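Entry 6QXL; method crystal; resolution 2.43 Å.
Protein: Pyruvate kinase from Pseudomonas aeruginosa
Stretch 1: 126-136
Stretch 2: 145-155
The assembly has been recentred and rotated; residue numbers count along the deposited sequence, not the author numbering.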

ATOM      1  N   LEU A 126     -28.706  -9.476  34.292  1.00 42.65           N
ATOM      2  CA  LEU A 126     -27.799  -8.462  34.792  1.00 42.55           C
ATOM      3  C   LEU A 126     -28.604  -7.247  35.228  1.00 38.16           C
ATOM      4  O   LEU A 126     -29.421  -6.727  34.476  1.00 39.25           O
ATOM      5  CB  LEU A 126     -26.801  -8.085  33.713  1.00 46.26           C
ATOM      6  CG  LEU A 126     -25.660  -9.106  33.493  1.00 46.98           C
ATOM      7  CD1 LEU A 126     -26.002 -10.289  32.625  1.00 54.82           C
ATOM      8  CD2 LEU A 126     -24.434  -8.528  32.907  1.00 50.05           C
ATOM      9  N   LEU A 127     -28.383  -6.833  36.464  1.00 40.72           N
ATOM     10  CA  LEU A 127     -29.114  -5.725  37.059  1.00 45.03           C
ATOM     11  C   LEU A 127     -28.149  -4.598  37.402  1.00 48.13           C
ATOM     12  O   LEU A 127     -26.978  -4.854  37.720  1.00 49.65           O
ATOM     13  CB  LEU A 127     -29.835  -6.154  38.328  1.00 45.31           C
ATOM     14  CG  LEU A 127     -31.001  -7.121  38.099  1.00 42.16           C
ATOM     15  CD1 LEU A 127     -30.546  -8.530  38.377  1.00 47.27           C
ATOM     16  CD2 LEU A 127     -32.256  -6.707  38.903  1.00 44.63           C
ATOM     17  N   ASP A 128     -28.652  -3.356  37.339  1.00 56.44           N
ATOM     18  CA  ASP A 128     -27.857  -2.176  37.641  1.00 62.69           C
ATOM     19  C   ASP A 128     -26.579  -2.138  36.784  1.00 62.46           C
ATOM     20  O   ASP A 128     -25.456  -2.086  37.299  1.00 61.28           O
ATOM     21  CB  ASP A 128     -27.500  -2.105  39.142  1.00 66.31           C
ATOM     22  CG  ASP A 128     -27.018  -0.715  39.555  1.00 66.36           C
ATOM     23  OD1 ASP A 128     -26.951   0.203  38.697  1.00 58.98           O
ATOM     24  OD2 ASP A 128     -26.702  -0.537  40.734  1.00 63.89           O
ATOM     25  N   ASP A 129     -26.780  -2.172  35.458  1.00 67.85           N
ATOM     26  CA  ASP A 129     -25.669  -2.063  34.499  1.00 69.65           C
ATOM     27  C   ASP A 129     -24.622  -3.173  34.678  1.00 62.12           C
ATOM     28  O   ASP A 129     -23.441  -2.966  34.404  1.00 69.29           O
ATOM     29  CB  ASP A 129     -24.967  -0.680  34.553  1.00 72.56           C
ATOM     30  CG  ASP A 129     -25.877   0.502  34.215  1.00 74.58           C
ATOM     31  OD1 ASP A 129     -26.924   0.293  33.562  1.00 83.91           O
ATOM     32  OD2 ASP A 129     -25.527   1.627  34.720  1.00 71.83           O
ATOM     33  N   GLY A 130     -25.051  -4.352  35.118  1.00 55.31           N
ATOM     34  CA  GLY A 130     -24.141  -5.462  35.336  1.00 51.53           C
ATOM     35  C   GLY A 130     -23.588  -5.649  36.728  1.00 48.92           C
ATOM     36  O   GLY A 130     -22.887  -6.623  36.966  1.00 50.45           O
ATOM     37  N   ARG A 131     -23.906  -4.750  37.655  1.00 50.35           N
ATOM     38  CA  ARG A 131     -23.361  -4.799  39.027  1.00 52.10           C
ATOM     39  C   ARG A 131     -23.747  -6.067  39.785  1.00 51.16           C
ATOM     40  O   ARG A 131     -22.954  -6.591  40.539  1.00 51.22           O
ATOM     41  CB  ARG A 131     -23.783  -3.543  39.813  1.00 57.72           C
ATOM     42  CG  ARG A 131     -22.854  -2.395  39.530  1.00 62.90           C
ATOM     43  CD  ARG A 131     -23.470  -0.985  39.640  1.00 72.36           C
ATOM     44  NE  ARG A 131     -22.498   0.025  39.208  1.00 79.22           N
ATOM     45  CZ  ARG A 131     -22.663   0.950  38.229  1.00 85.15           C
ATOM     46  NH1 ARG A 131     -23.792   0.992  37.492  1.00 94.79           N
ATOM     47  NH2 ARG A 131     -21.637   1.737  37.945  1.00 89.20           N
ATOM     48  N   VAL A 132     -24.987  -6.506  39.580  1.00 52.77           N
ATOM     49  CA  VAL A 132     -25.515  -7.735  40.161  1.00 49.54           C
ATOM     50  C   VAL A 132     -25.849  -8.683  39.020  1.00 45.05           C
ATOM     51  O   VAL A 132     -26.350  -8.264  37.992  1.00 48.45           O
ATOM     52  CB  VAL A 132     -26.771  -7.431  41.001  1.00 48.95           C
ATOM     53  CG1 VAL A 132     -27.478  -8.717  41.428  1.00 50.46           C
ATOM     54  CG2 VAL A 132     -26.382  -6.627  42.240  1.00 54.44           C
ATOM     55  N   VAL A 133     -25.548  -9.960  39.207  1.00 41.02           N
ATOM     56  CA  VAL A 133     -25.789 -10.966  38.175  1.00 43.21           C
ATOM     57  C   VAL A 133     -26.493 -12.168  38.797  1.00 44.20           C
ATOM     58  O   VAL A 133     -26.108 -12.631  39.879  1.00 45.45           O
ATOM     59  CB  VAL A 133     -24.479 -11.446  37.507  1.00 45.46           C
ATOM     60  CG1 VAL A 133     -24.767 -12.494  36.428  1.00 47.80           C
ATOM     61  CG2 VAL A 133     -23.716 -10.268  36.927  1.00 48.73           C
ATOM     62  N   MET A 134     -27.514 -12.667  38.104  1.00 40.49           N
ATOM     63  CA  MET A 134     -28.258 -13.831  38.548  1.00 40.67           C
ATOM     64  C   MET A 134     -28.453 -14.808  37.414  1.00 39.79           C
ATOM     65  O   MET A 134     -28.395 -14.428  36.236  1.00 38.77           O
ATOM     66  CB  MET A 134     -29.624 -13.403  39.068  1.00 41.05           C
ATOM     67  CG  MET A 134     -29.548 -12.246  40.038  1.00 43.31           C
ATOM     68  SD  MET A 134     -31.072 -12.200  40.952  1.00 44.87           S
ATOM     69  CE  MET A 134     -30.952 -10.572  41.719  1.00 54.59           C
ATOM     70  N   VAL A 135     -28.681 -16.066  37.781  1.00 38.39           N
ATOM     71  CA  VAL A 135     -29.019 -17.098  36.814  1.00 38.71           C
ATOM     72  C   VAL A 135     -30.418 -17.641  37.135  1.00 36.53           C
ATOM     73  O   VAL A 135     -30.759 -17.835  38.301  1.00 35.44           O
ATOM     74  CB  VAL A 135     -27.956 -18.218  36.783  1.00 41.93           C
ATOM     75  CG1 VAL A 135     -27.806 -18.885  38.155  1.00 41.78           C
ATOM     76  CG2 VAL A 135     -28.289 -19.248  35.692  1.00 42.25           C
ATOM     77  N   VAL A 136     -31.203 -17.890  36.089  1.00 33.71           N
ATOM     78  CA  VAL A 136     -32.564 -18.382  36.246  1.00 33.23           C
ATOM     79  C   VAL A 136     -32.518 -19.887  36.527  1.00 34.73           C
ATOM     80  O   VAL A 136     -32.001 -20.664  35.721  1.00 36.72           O
ATOM     81  CB  VAL A 136     -33.398 -18.113  34.977  1.00 38.38           C
ATOM     82  CG1 VAL A 136     -34.804 -18.704  35.093  1.00 44.82           C
ATOM     83  CG2 VAL A 136     -33.480 -16.621  34.700  1.00 37.39           C
ATOM     84  N   ARG A 145     -37.309 -17.646  39.147  1.00 30.90           N
ATOM     85  CA  ARG A 145     -36.661 -17.984  40.401  1.00 31.17           C
ATOM     86  C   ARG A 145     -35.181 -18.153  40.146  1.00 31.09           C
ATOM     87  O   ARG A 145     -34.777 -19.021  39.358  1.00 31.39           O
ATOM     88  CB  ARG A 145     -37.222 -19.277  40.956  1.00 33.18           C
ATOM     89  CG  ARG A 145     -38.670 -19.155  41.386  1.00 34.73           C
ATOM     90  CD  ARG A 145     -39.325 -20.500  41.581  1.00 36.86           C
ATOM     91  NE  ARG A 145     -40.783 -20.342  41.555  1.00 36.37           N
ATOM     92  CZ  ARG A 145     -41.674 -21.264  41.240  1.00 36.59           C
ATOM     93  NH1 ARG A 145     -41.251 -22.523  41.059  1.00 36.61           N
ATOM     94  NH2 ARG A 145     -42.951 -20.968  41.268  1.00 37.62           N
ATOM     95  N   CYS A 146     -34.372 -17.332  40.820  1.00 29.08           N
ATOM     96  CA  CYS A 146     -32.975 -17.179  40.466  1.00 33.67           C
ATOM     97  C   CYS A 146     -32.023 -17.431  41.622  1.00 34.31           C
ATOM     98  O   CYS A 146     -32.406 -17.402  42.802  1.00 36.93           O
ATOM     99  CB  CYS A 146     -32.739 -15.771  39.921  1.00 34.40           C
ATOM    100  SG  CYS A 146     -33.851 -15.289  38.569  1.00 37.33           S
ATOM    101  N   ARG A 147     -30.774 -17.676  41.263  1.00 37.94           N
ATOM    102  CA  ARG A 147     -29.656 -17.722  42.193  1.00 42.41           C
ATOM    103  C   ARG A 147     -28.706 -16.569  41.870  1.00 44.18           C
ATOM    104  O   ARG A 147     -28.414 -16.308  40.690  1.00 41.18           O
ATOM    105  CB  ARG A 147     -28.914 -19.061  42.049  1.00 46.35           C
ATOM    106  CG  ARG A 147     -27.951 -19.345  43.179  1.00 44.90           C
ATOM    107  CD  ARG A 147     -27.240 -20.671  43.039  1.00 43.53           C
ATOM    108  NE  ARG A 147     -26.281 -20.705  41.936  1.00 43.12           N
ATOM    109  CZ  ARG A 147     -26.419 -21.324  40.758  1.00 40.76           C
ATOM    110  NH1 ARG A 147     -27.545 -21.980  40.452  1.00 45.18           N
ATOM    111  NH2 ARG A 147     -25.437 -21.285  39.877  1.00 38.89           N
ATOM    112  N   VAL A 148     -28.207 -15.897  42.901  1.00 45.76           N
ATOM    113  CA  VAL A 148     -27.276 -14.793  42.709  1.00 39.56           C
ATOM    114  C   VAL A 148     -25.877 -15.346  42.412  1.00 38.68           C
ATOM    115  O   VAL A 148     -25.339 -16.176  43.153  1.00 40.48           O
ATOM    116  CB  VAL A 148     -27.234 -13.879  43.952  1.00 39.20           C
ATOM    117  CG1 VAL A 148     -26.161 -12.791  43.809  1.00 41.18           C
ATOM    118  CG2 VAL A 148     -28.618 -13.278  44.214  1.00 38.94           C
ATOM    119  N   LEU A 149     -25.310 -14.899  41.294  1.00 40.45           N
ATOM    120  CA  LEU A 149     -23.940 -15.248  40.902  1.00 38.77           C
ATOM    121  C   LEU A 149     -22.952 -14.196  41.404  1.00 41.62           C
ATOM    122  O   LEU A 149     -21.857 -14.537  41.856  1.00 44.99           O
ATOM    123  CB  LEU A 149     -23.825 -15.371  39.392  1.00 39.60           C
ATOM    124  CG  LEU A 149     -24.536 -16.604  38.806  1.00 42.40           C
ATOM    125  CD1 LEU A 149     -24.239 -16.713  37.312  1.00 44.37           C
ATOM    126  CD2 LEU A 149     -24.248 -17.941  39.551  1.00 43.08           C
ATOM    127  N   ILE A 150     -23.326 -12.923  41.289  1.00 39.87           N
ATOM    128  CA  ILE A 150     -22.511 -11.821  41.759  1.00 44.16           C
ATOM    129  C   ILE A 150     -23.403 -10.912  42.584  1.00 42.74           C
ATOM    130  O   ILE A 150     -24.403 -10.391  42.091  1.00 42.41           O
ATOM    131  CB  ILE A 150     -21.885 -11.045  40.583  1.00 48.26           C
ATOM    132  CG1 ILE A 150     -20.792 -11.913  39.923  1.00 48.28           C
ATOM    133  CG2 ILE A 150     -21.311  -9.701  41.042  1.00 45.95           C
ATOM    134  CD1 ILE A 150     -20.540 -11.601  38.462  1.00 55.15           C
ATOM    135  N   GLY A 151     -23.017 -10.730  43.840  1.00 45.36           N
ATOM    136  CA  GLY A 151     -23.811  -9.984  44.784  1.00 46.73           C
ATOM    137  C   GLY A 151     -23.626  -8.500  44.679  1.00 48.00           C
ATOM    138  O   GLY A 151     -22.837  -8.016  43.904  1.00 49.12           O
ATOM    139  N   GLY A 152     -24.358  -7.793  45.534  1.00 46.08           N
ATOM    140  CA  GLY A 152     -24.328  -6.351  45.593  1.00 44.48           C
ATOM    141  C   GLY A 152     -25.654  -5.793  46.045  1.00 42.27           C
ATOM    142  O   GLY A 152     -26.548  -6.540  46.416  1.00 47.35           O
ATOM    143  N   PRO A 153     -25.808  -4.481  46.021  1.00 42.95           N
ATOM    144  CA  PRO A 153     -27.077  -3.882  46.391  1.00 43.83           C
ATOM    145  C   PRO A 153     -28.090  -3.847  45.261  1.00 43.43           C
ATOM    146  O   PRO A 153     -27.717  -3.868  44.098  1.00 45.53           O
ATOM    147  CB  PRO A 153     -26.667  -2.453  46.811  1.00 45.02           C
ATOM    148  CG  PRO A 153     -25.507  -2.159  45.935  1.00 44.06           C
ATOM    149  CD  PRO A 153     -24.761  -3.468  45.758  1.00 45.72           C
ATOM    150  N   LEU A 154     -29.361  -3.760  45.623  1.00 39.86           N
ATOM    151  CA  LEU A 154     -30.450  -3.596  44.671  1.00 38.12           C
ATOM    152  C   LEU A 154     -31.404  -2.572  45.258  1.00 36.35           C
ATOM    153  O   LEU A 154     -31.686  -2.608  46.448  1.00 40.74           O
ATOM    154  CB  LEU A 154     -31.166  -4.930  44.456  1.00 42.46           C
ATOM    155  CG  LEU A 154     -31.513  -5.378  43.023  1.00 47.96           C
ATOM    156  CD1 LEU A 154     -30.313  -5.307  42.092  1.00 52.02           C
ATOM    157  CD2 LEU A 154     -31.999  -6.814  42.981  1.00 46.84           C
ATOM    158  N   SER A 155     -31.946  -1.706  44.427  1.00 36.83           N
ATOM    159  CA  SER A 155     -32.845  -0.668  44.904  1.00 39.42           C
ATOM    160  C   SER A 155     -33.964  -0.418  43.876  1.00 39.43           C
ATOM    161  O   SER A 155     -33.945  -0.979  42.778  1.00 39.84           O
ATOM    162  CB  SER A 155     -32.036   0.603  45.179  1.00 40.62           C
ATOM    163  OG  SER A 155     -31.573   1.179  43.960  1.00 45.36           O
TER
HETATM  164  O   HOH W   1     -28.301  -1.728  42.585  1.00 56.36           O

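The two stretches meet as neighbouring antiparallel β-strands joined by backbone hydrogen bonds, with a bulge in the ladder and apolar side chains packed on both faces. Strand 132-136 runs against strand 145-148 with 136° between their directions, so the pair is strongly twisted. V135 and R147 form a reciprocal pair, V135 N to R147 O at 2.9 Å and R147 N to V135 O at 3.0 Å. V133 and I150 form the next, V133 N to I150 O and I150 N to V133 O both at 3.1 Å. Between them the register shifts by one: L149 is the extra residue, and its N also donates to V133 O (2.8 Å), so one carbonyl accepts two amides. Close CA-H...O contacts supplement the ladder, among them C146 CA to V135 O at 3.2 Å.

On one face, M134 packs against C146 (CB to CB, 4.0 Å) and V148 (SD to CG2, 4.2 Å), while V136 CG2 lies 4.1 Å from C146 SG. On the other, V133 CG2 meets I150 CD1 at 3.8 Å, and V135 CG1 touches L149 CD2 at 3.9 Å and also covers one face of the R147 guanidinium.

Beyond the corner at L149, strand 152-155 runs almost perpendicular to strand 132-136. L154 nevertheless reaches back: its CD1 lies 3.9 Å from L127 CB and 4.1 Å from V132 CG2, and its CD2 4.1 Å from M134 CE. V132 CG2 also sits 3.9 Å from G152 CA, where a CB would crowd that methyl and clash with P153 CD; the backbone angles of G152 alone call for glycine.

A type I' turn, D128 to R131, precedes the paired strand. One water bridges the stretches there, donating to D128 OD2 and P153 O, each at 2.7 Å.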